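Long-range contact in probable acrylyl-CoA reductase AcuI (Escherichia coli, PDB 1O89), which probably catalyses the NADPH-dependent reduction of acrylyl-CoA to propanoyl-CoA and works as a homodimer of the zinc-containing alcohol dehydrogenase family: residues Val131-Ile145 and Trp300-Tyr312. Residues are numbered along the deposited sequence; the frame is centred on the assembly and turned at random.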
ATOM      1  N   VAL A 131       4.350 -25.074 -11.492  1.00 53.54           N
ATOM      2  CA  VAL A 131       5.178 -25.162 -10.313  1.00 55.30           C
ATOM      3  C   VAL A 131       5.558 -26.621 -10.095  1.00 55.22           C
ATOM      4  O   VAL A 131       4.682 -27.495 -10.015  1.00 52.62           O
ATOM      5  CB  VAL A 131       4.442 -24.623  -9.072  1.00 54.43           C
ATOM      6  CG1 VAL A 131       5.336 -24.723  -7.829  1.00 57.22           C
ATOM      7  CG2 VAL A 131       3.997 -23.192  -9.308  1.00 55.36           C
ATOM      8  N   ALA A 132       6.861 -26.877  -9.995  1.00 58.10           N
ATOM      9  CA  ALA A 132       7.362 -28.196  -9.618  1.00 59.34           C
ATOM     10  C   ALA A 132       6.774 -28.565  -8.264  1.00 57.77           C
ATOM     11  O   ALA A 132       6.792 -27.751  -7.346  1.00 57.53           O
ATOM     12  CB  ALA A 132       8.881 -28.194  -9.554  1.00 63.74           C
ATOM     13  N   MET A 133       6.234 -29.779  -8.157  1.00 56.92           N
ATOM     14  CA  MET A 133       5.576 -30.221  -6.932  1.00 56.09           C
ATOM     15  C   MET A 133       6.573 -30.026  -5.806  1.00 59.00           C
ATOM     16  O   MET A 133       7.634 -30.630  -5.839  1.00 62.42           O
ATOM     17  CB  MET A 133       5.154 -31.695  -7.018  1.00 56.10           C
ATOM     18  CG  MET A 133       4.256 -32.182  -5.873  1.00 56.04           C
ATOM     19  SD  MET A 133       2.551 -31.441  -5.969  1.00 56.33           S
ATOM     20  CE  MET A 133       2.440 -30.847  -4.589  1.00 56.08           C
ATOM     21  N   PRO A 134       6.266 -29.156  -4.843  1.00 58.75           N
ATOM     22  CA  PRO A 134       7.164 -28.942  -3.699  1.00 61.82           C
ATOM     23  C   PRO A 134       7.269 -30.177  -2.811  1.00 62.91           C
ATOM     24  O   PRO A 134       6.300 -30.940  -2.695  1.00 59.81           O
ATOM     25  CB  PRO A 134       6.494 -27.794  -2.928  1.00 60.96           C
ATOM     26  CG  PRO A 134       5.503 -27.210  -3.857  1.00 57.95           C
ATOM     27  CD  PRO A 134       5.069 -28.302  -4.754  1.00 56.17           C
ATOM     28  N   GLN A 135       8.433 -30.358  -2.192  1.00 67.20           N
ATOM     29  CA  GLN A 135       8.650 -31.461  -1.268  1.00 69.50           C
ATOM     30  C   GLN A 135       7.656 -31.355  -0.122  1.00 68.26           C
ATOM     31  O   GLN A 135       7.490 -30.288   0.464  1.00 68.08           O
ATOM     32  CB  GLN A 135      10.079 -31.434  -0.711  1.00 74.94           C
ATOM     33  CG  GLN A 135      11.174 -31.662  -1.759  1.00 78.44           C
ATOM     34  CD  GLN A 135      12.536 -31.958  -1.136  1.00 85.52           C
ATOM     35  OE1 GLN A 135      13.035 -33.084  -1.223  1.00 87.51           O
ATOM     36  NE2 GLN A 135      13.139 -30.945  -0.507  1.00 89.10           N
ATOM     37  N   GLY A 136       6.990 -32.462   0.191  1.00 67.75           N
ATOM     38  CA  GLY A 136       6.029 -32.497   1.274  1.00 67.35           C
ATOM     39  C   GLY A 136       4.586 -32.349   0.826  1.00 63.80           C
ATOM     40  O   GLY A 136       3.681 -32.502   1.630  1.00 64.12           O
ATOM     41  N   LEU A 137       4.364 -32.042  -0.442  1.00 61.69           N
ATOM     42  CA  LEU A 137       3.012 -31.970  -0.987  1.00 59.17           C
ATOM     43  C   LEU A 137       2.833 -33.002  -2.079  1.00 58.21           C
ATOM     44  O   LEU A 137       3.796 -33.396  -2.725  1.00 59.45           O
ATOM     45  CB  LEU A 137       2.729 -30.594  -1.602  1.00 57.06           C
ATOM     46  CG  LEU A 137       2.180 -29.421  -0.795  1.00 58.49           C
ATOM     47  CD1 LEU A 137       1.730 -28.346  -1.767  1.00 56.60           C
ATOM     48  CD2 LEU A 137       1.042 -29.824   0.128  1.00 58.84           C
ATOM     49  N   ASP A 138       1.581 -33.405  -2.292  1.00 56.94           N
ATOM     50  CA  ASP A 138       1.180 -34.176  -3.479  1.00 56.08           C
ATOM     51  C   ASP A 138       0.014 -33.478  -4.205  1.00 53.14           C
ATOM     52  O   ASP A 138      -0.451 -32.408  -3.789  1.00 51.59           O
ATOM     53  CB  ASP A 138       0.856 -35.641  -3.108  1.00 58.13           C
ATOM     54  CG  ASP A 138      -0.348 -35.777  -2.166  1.00 59.24           C
ATOM     55  OD1 ASP A 138      -1.263 -34.932  -2.207  1.00 58.79           O
ATOM     56  OD2 ASP A 138      -0.485 -36.724  -1.362  1.00 64.98           O
ATOM     57  N   ALA A 139      -0.433 -34.074  -5.307  1.00 52.47           N
ATOM     58  CA  ALA A 139      -1.493 -33.507  -6.142  1.00 49.74           C
ATOM     59  C   ALA A 139      -2.778 -33.202  -5.351  1.00 49.14           C
ATOM     60  O   ALA A 139      -3.330 -32.124  -5.446  1.00 47.85           O
ATOM     61  CB  ALA A 139      -1.796 -34.481  -7.298  1.00 50.01           C
ATOM     62  N   ARG A 140      -3.239 -34.156  -4.548  1.00 50.51           N
ATOM     63  CA  ARG A 140      -4.474 -33.967  -3.795  1.00 50.89           C
ATOM     64  C   ARG A 140      -4.342 -32.827  -2.787  1.00 51.21           C
ATOM     65  O   ARG A 140      -5.183 -31.944  -2.742  1.00 50.65           O
ATOM     66  CB  ARG A 140      -4.880 -35.261  -3.081  1.00 53.26           C
ATOM     67  CG  ARG A 140      -6.302 -35.271  -2.543  1.00 53.75           C
ATOM     68  CD  ARG A 140      -6.774 -36.661  -2.096  1.00 54.69           C
ATOM     69  NE  ARG A 140      -8.161 -36.643  -1.656  1.00 55.91           N
ATOM     70  CZ  ARG A 140      -8.574 -36.251  -0.445  1.00 59.52           C
ATOM     71  NH1 ARG A 140      -7.717 -35.817   0.481  1.00 59.38           N
ATOM     72  NH2 ARG A 140      -9.870 -36.291  -0.156  1.00 62.09           N
ATOM     73  N   LYS A 141      -3.287 -32.860  -1.980  1.00 52.58           N
ATOM     74  CA  LYS A 141      -3.040 -31.822  -0.988  1.00 53.44           C
ATOM     75  C   LYS A 141      -2.914 -30.458  -1.660  1.00 51.50           C
ATOM     76  O   LYS A 141      -3.432 -29.469  -1.157  1.00 51.96           O
ATOM     77  CB  LYS A 141      -1.762 -32.114  -0.186  1.00 55.58           C
ATOM     78  CG  LYS A 141      -1.845 -33.328   0.725  1.00 59.30           C
ATOM     79  CD  LYS A 141      -0.525 -33.549   1.466  1.00 63.91           C
ATOM     80  CE  LYS A 141      -0.623 -34.672   2.495  1.00 67.63           C
ATOM     81  NZ  LYS A 141       0.372 -34.505   3.613  1.00 72.46           N
ATOM     82  N   ALA A 142      -2.238 -30.410  -2.799  1.00 49.93           N
ATOM     83  CA  ALA A 142      -2.043 -29.149  -3.507  1.00 49.55           C
ATOM     84  C   ALA A 142      -3.378 -28.552  -3.936  1.00 48.28           C
ATOM     85  O   ALA A 142      -3.560 -27.355  -3.893  1.00 49.90           O
ATOM     86  CB  ALA A 142      -1.136 -29.332  -4.716  1.00 48.99           C
ATOM     87  N   MET A 143      -4.318 -29.384  -4.341  1.00 47.18           N
ATOM     88  CA  MET A 143      -5.620 -28.873  -4.743  1.00 46.30           C
ATOM     89  C   MET A 143      -6.504 -28.534  -3.560  1.00 47.55           C
ATOM     90  O   MET A 143      -7.374 -27.694  -3.693  1.00 47.70           O
ATOM     91  CB  MET A 143      -6.315 -29.861  -5.675  1.00 45.48           C
ATOM     92  CG  MET A 143      -5.558 -30.043  -6.973  1.00 44.89           C
ATOM     93  SD  MET A 143      -5.495 -28.498  -7.884  1.00 42.69           S
ATOM     94  CE  MET A 143      -3.908 -27.888  -7.518  1.00 45.29           C
ATOM     95  N   ILE A 144      -6.301 -29.198  -2.422  1.00 48.84           N
ATOM     96  CA  ILE A 144      -6.959 -28.809  -1.184  1.00 51.20           C
ATOM     97  C   ILE A 144      -6.550 -27.374  -0.822  1.00 51.85           C
ATOM     98  O   ILE A 144      -7.410 -26.550  -0.518  1.00 53.15           O
ATOM     99  CB  ILE A 144      -6.610 -29.778  -0.037  1.00 53.53           C
ATOM    100  CG1 ILE A 144      -7.331 -31.114  -0.232  1.00 54.21           C
ATOM    101  CG2 ILE A 144      -6.983 -29.164   1.351  1.00 56.59           C
ATOM    102  CD1 ILE A 144      -6.792 -32.218   0.632  1.00 57.14           C
ATOM    103  N   ILE A 145      -5.248 -27.084  -0.886  1.00 51.00           N
ATOM    104  CA  ILE A 145      -4.725 -25.742  -0.603  1.00 52.41           C
ATOM    105  C   ILE A 145      -5.343 -24.777  -1.607  1.00 50.91           C
ATOM    106  O   ILE A 145      -6.062 -23.847  -1.234  1.00 52.41           O
ATOM    107  CB  ILE A 145      -3.163 -25.692  -0.704  1.00 52.34           C
ATOM    108  CG1 ILE A 145      -2.500 -26.553   0.373  1.00 54.91           C
ATOM    109  CG2 ILE A 145      -2.649 -24.271  -0.566  1.00 53.85           C
ATOM    110  CD1 ILE A 145      -1.013 -26.832   0.074  1.00 55.47           C
ATOM    111  N   TRP A 300       4.643 -21.508  -2.162  1.00 49.82           N
ATOM    112  CA  TRP A 300       4.286 -22.911  -2.016  1.00 51.93           C
ATOM    113  C   TRP A 300       5.172 -23.575  -0.979  1.00 54.65           C
ATOM    114  O   TRP A 300       4.703 -24.426  -0.236  1.00 56.44           O
ATOM    115  CB  TRP A 300       4.339 -23.670  -3.352  1.00 54.25           C
ATOM    116  CG  TRP A 300       3.096 -23.452  -4.156  1.00 53.13           C
ATOM    117  CD1 TRP A 300       2.957 -22.631  -5.226  1.00 51.71           C
ATOM    118  CD2 TRP A 300       1.803 -24.022  -3.916  1.00 53.82           C
ATOM    119  NE1 TRP A 300       1.665 -22.661  -5.684  1.00 52.40           N
ATOM    120  CE2 TRP A 300       0.932 -23.504  -4.895  1.00 52.71           C
ATOM    121  CE3 TRP A 300       1.298 -24.945  -2.985  1.00 55.59           C
ATOM    122  CZ2 TRP A 300      -0.410 -23.867  -4.975  1.00 54.42           C
ATOM    123  CZ3 TRP A 300      -0.032 -25.304  -3.058  1.00 57.81           C
ATOM    124  CH2 TRP A 300      -0.877 -24.766  -4.053  1.00 58.26           C
ATOM    125  N   GLN A 301       6.449 -23.204  -0.942  1.00 56.37           N
ATOM    126  CA  GLN A 301       7.376 -23.731   0.059  1.00 60.40           C
ATOM    127  C   GLN A 301       6.926 -23.317   1.467  1.00 58.36           C
ATOM    128  O   GLN A 301       6.956 -24.113   2.399  1.00 60.36           O
ATOM    129  CB  GLN A 301       8.789 -23.209  -0.204  1.00 63.97           C
ATOM    130  CG  GLN A 301       9.866 -23.999   0.474  1.00 72.01           C
ATOM    131  CD  GLN A 301      10.575 -23.239   1.588  1.00 76.06           C
ATOM    132  OE1 GLN A 301       9.953 -22.452   2.329  1.00 72.68           O
ATOM    133  NE2 GLN A 301      11.879 -23.496   1.730  1.00 82.37           N
ATOM    134  N   ARG A 302       6.502 -22.065   1.593  1.00 54.92           N
ATOM    135  CA  ARG A 302       6.019 -21.521   2.856  1.00 54.24           C
ATOM    136  C   ARG A 302       4.742 -22.228   3.343  1.00 53.18           C
ATOM    137  O   ARG A 302       4.584 -22.461   4.546  1.00 54.99           O
ATOM    138  CB  ARG A 302       5.777 -20.010   2.725  1.00 52.15           C
ATOM    139  CG  ARG A 302       7.066 -19.164   2.755  1.00 54.68           C
ATOM    140  CD  ARG A 302       7.827 -19.247   4.061  1.00 57.59           C
ATOM    141  NE  ARG A 302       6.978 -18.842   5.178  1.00 56.83           N
ATOM    142  CZ  ARG A 302       6.789 -17.582   5.572  1.00 57.78           C
ATOM    143  NH1 ARG A 302       7.417 -16.565   4.974  1.00 58.91           N
ATOM    144  NH2 ARG A 302       5.976 -17.337   6.592  1.00 57.23           N
ATOM    145  N   LEU A 303       3.853 -22.584   2.412  1.00 51.21           N
ATOM    146  CA  LEU A 303       2.626 -23.309   2.754  1.00 50.95           C
ATOM    147  C   LEU A 303       2.923 -24.679   3.351  1.00 53.97           C
ATOM    148  O   LEU A 303       2.219 -25.139   4.239  1.00 55.99           O
ATOM    149  CB  LEU A 303       1.744 -23.473   1.521  1.00 50.10           C
ATOM    150  CG  LEU A 303       0.967 -22.220   1.158  1.00 48.08           C
ATOM    151  CD1 LEU A 303       0.628 -22.208  -0.324  1.00 47.81           C
ATOM    152  CD2 LEU A 303      -0.271 -22.140   2.008  1.00 50.44           C
ATOM    153  N   VAL A 304       3.957 -25.340   2.857  1.00 55.42           N
ATOM    154  CA  VAL A 304       4.325 -26.640   3.380  1.00 59.68           C
ATOM    155  C   VAL A 304       4.848 -26.525   4.812  1.00 60.90           C
ATOM    156  O   VAL A 304       4.505 -27.335   5.656  1.00 62.70           O
ATOM    157  CB  VAL A 304       5.378 -27.320   2.500  1.00 63.42           C
ATOM    158  CG1 VAL A 304       5.897 -28.577   3.168  1.00 68.75           C
ATOM    159  CG2 VAL A 304       4.779 -27.647   1.162  1.00 63.65           C
ATOM    160  N   ALA A 305       5.663 -25.507   5.073  1.00 59.99           N
ATOM    161  CA  ALA A 305       6.239 -25.306   6.396  1.00 62.75           C
ATOM    162  C   ALA A 305       5.243 -24.779   7.436  1.00 61.45           C
ATOM    163  O   ALA A 305       5.400 -25.067   8.618  1.00 64.68           O
ATOM    164  CB  ALA A 305       7.456 -24.382   6.310  1.00 64.05           C
ATOM    165  N   ASP A 306       4.219 -24.034   7.011  1.00 57.89           N
ATOM    166  CA  ASP A 306       3.362 -23.301   7.954  1.00 58.18           C
ATOM    167  C   ASP A 306       1.911 -23.742   8.052  1.00 58.55           C
ATOM    168  O   ASP A 306       1.186 -23.272   8.933  1.00 59.45           O
ATOM    169  CB  ASP A 306       3.360 -21.817   7.615  1.00 55.78           C
ATOM    170  CG  ASP A 306       4.726 -21.200   7.703  1.00 57.70           C
ATOM    171  OD1 ASP A 306       5.610 -21.720   8.436  1.00 61.25           O
ATOM    172  OD2 ASP A 306       4.993 -20.178   7.057  1.00 56.39           O
ATOM    173  N   LEU A 307       1.465 -24.602   7.146  1.00 59.14           N
ATOM    174  CA  LEU A 307       0.094 -25.095   7.211  1.00 60.99           C
ATOM    175  C   LEU A 307       0.114 -26.239   8.208  1.00 65.17           C
ATOM    176  O   LEU A 307       0.944 -27.133   8.064  1.00 67.79           O
ATOM    177  CB  LEU A 307      -0.374 -25.584   5.840  1.00 61.10           C
ATOM    178  CG  LEU A 307      -1.708 -25.087   5.272  1.00 61.16           C
ATOM    179  CD1 LEU A 307      -1.909 -23.612   5.448  1.00 58.52           C
ATOM    180  CD2 LEU A 307      -1.789 -25.476   3.802  1.00 61.70           C
ATOM    181  N   PRO A 308      -0.748 -26.221   9.230  1.00 67.41           N
ATOM    182  CA  PRO A 308      -0.788 -27.338  10.189  1.00 72.48           C
ATOM    183  C   PRO A 308      -1.267 -28.632   9.522  1.00 75.34           C
ATOM    184  O   PRO A 308      -1.897 -28.579   8.467  1.00 73.36           O
ATOM    185  CB  PRO A 308      -1.804 -26.884  11.264  1.00 74.66           C
ATOM    186  CG  PRO A 308      -2.302 -25.532  10.865  1.00 71.65           C
ATOM    187  CD  PRO A 308      -1.748 -25.183   9.531  1.00 66.82           C
ATOM    188  N   GLU A 309      -0.975 -29.773  10.135  1.00 80.69           N
ATOM    189  CA  GLU A 309      -1.447 -31.062   9.606  1.00 85.92           C
ATOM    190  C   GLU A 309      -2.972 -31.177   9.630  1.00 88.26           C
ATOM    191  O   GLU A 309      -3.569 -31.742   8.704  1.00 90.88           O
ATOM    192  CB  GLU A 309      -0.810 -32.243  10.353  1.00 92.34           C
ATOM    193  CG  GLU A 309       0.675 -32.459  10.048  1.00 93.96           C
ATOM    194  CD  GLU A 309       1.007 -32.410   8.559  1.00 92.84           C
ATOM    195  OE1 GLU A 309       0.917 -33.467   7.889  1.00 98.41           O
ATOM    196  OE2 GLU A 309       1.362 -31.316   8.055  1.00 88.86           O
ATOM    197  N   SER A 310      -3.596 -30.619  10.666  1.00 88.50           N
ATOM    198  CA  SER A 310      -5.057 -30.626  10.800  1.00 92.32           C
ATOM    199  C   SER A 310      -5.777 -29.924   9.645  1.00 89.69           C
ATOM    200  O   SER A 310      -6.968 -30.153   9.413  1.00 93.81           O
ATOM    201  CB  SER A 310      -5.474 -29.979  12.129  1.00 93.67           C
ATOM    202  OG  SER A 310      -4.969 -28.655  12.237  1.00 88.31           O
ATOM    203  N   PHE A 311      -5.054 -29.069   8.928  1.00 83.34           N
ATOM    204  CA  PHE A 311      -5.600 -28.397   7.764  1.00 81.30           C
ATOM    205  C   PHE A 311      -5.848 -29.361   6.583  1.00 84.53           C
ATOM    206  O   PHE A 311      -6.827 -29.194   5.845  1.00 87.10           O
ATOM    207  CB  PHE A 311      -4.657 -27.269   7.342  1.00 74.64           C
ATOM    208  CG  PHE A 311      -5.113 -26.537   6.126  1.00 72.71           C
ATOM    209  CD1 PHE A 311      -6.059 -25.524   6.224  1.00 73.82           C
ATOM    210  CD2 PHE A 311      -4.613 -26.871   4.878  1.00 71.72           C
ATOM    211  CE1 PHE A 311      -6.489 -24.846   5.089  1.00 73.05           C
ATOM    212  CE2 PHE A 311      -5.034 -26.200   3.745  1.00 70.79           C
ATOM    213  CZ  PHE A 311      -5.970 -25.185   3.851  1.00 71.24           C
ATOM    214  N   TYR A 312      -4.958 -30.346   6.400  1.00 85.70           N
ATOM    215  CA  TYR A 312      -5.043 -31.295   5.278  1.00 89.41           C
ATOM    216  C   TYR A 312      -6.071 -32.398   5.496  1.00 97.98           C
ATOM    217  O   TYR A 312      -6.658 -32.891   4.526  1.00103.04           O
ATOM    218  CB  TYR A 312      -3.682 -31.963   5.003  1.00 89.41           C
ATOM    219  CG  TYR A 312      -2.568 -31.026   4.591  1.00 82.62           C
ATOM    220  CD1 TYR A 312      -2.414 -30.630   3.264  1.00 81.32           C
ATOM    221  CD2 TYR A 312      -1.658 -30.551   5.527  1.00 80.30           C
ATOM    222  CE1 TYR A 312      -1.383 -29.765   2.883  1.00 77.07           C
ATOM    223  CE2 TYR A 312      -0.631 -29.697   5.165  1.00 75.86           C
ATOM    224  CZ  TYR A 312      -0.496 -29.303   3.840  1.00 74.46           C
ATOM    225  OH  TYR A 312       0.516 -28.447   3.467  1.00 71.97           O
TER
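I145 is the knob of this contact, its side chain set among W300, L303, F311 and Y312. Its CD1 reaches the indole edge at W300 CZ3 (3.6 Å), while CG1, anti to the carbonyl carbon (chi1 -65°), meets CD2 of L307 at 3.7 Å and lies at the edge of the F311 ring. CG2 packs against both the indole and the L303 methyls, and L303 CD1 sits over one indole face. L137 works as a two-pronged wedge: CD1 lies 3.6 Å from W300 CE3, CD2 is 3.7 Å from Y312 CE1, and its CG rests on CG2 of V304. P134 CG packs on W300 CB at 3.8 Å, and V131 CG1 approaches W300 CD1 obliquely; L105 and F150 also flank W300. G136, in a type II turn from P134 to L137, passes V304 where a side chain would clash with CG1.

K141 crosses the Y312 ring at about a right angle with CB, CG and CD along its CD1-CE1 side, and its extended chain carries NZ over the face, 4.8 Å from the centroid and 14° off the normal, a cation-pi contact. E309 OE1 lies 4.4 Å from K141 NZ, beyond salt-bridge range. With an alanine at Y312, the K141 ammonium is likely to lose its aromatic partner and a gap to open beside L137 and I145.

The contact joins strand 131-132 and the start of helix 139-161 to the C-terminal end of helix 293-306 and residues 309-312; L307 and F311 also touch T183 of helix 179-190, near NADP(+)-binding G179. Helices 139-145 and 300-306 cross at 96° with axes 12.1 Å apart, spanned chiefly by I145 meeting W300 and L303. Cohesion thus comes mainly from apolar burial, with charge across the contact limited to K141 and nearby E309.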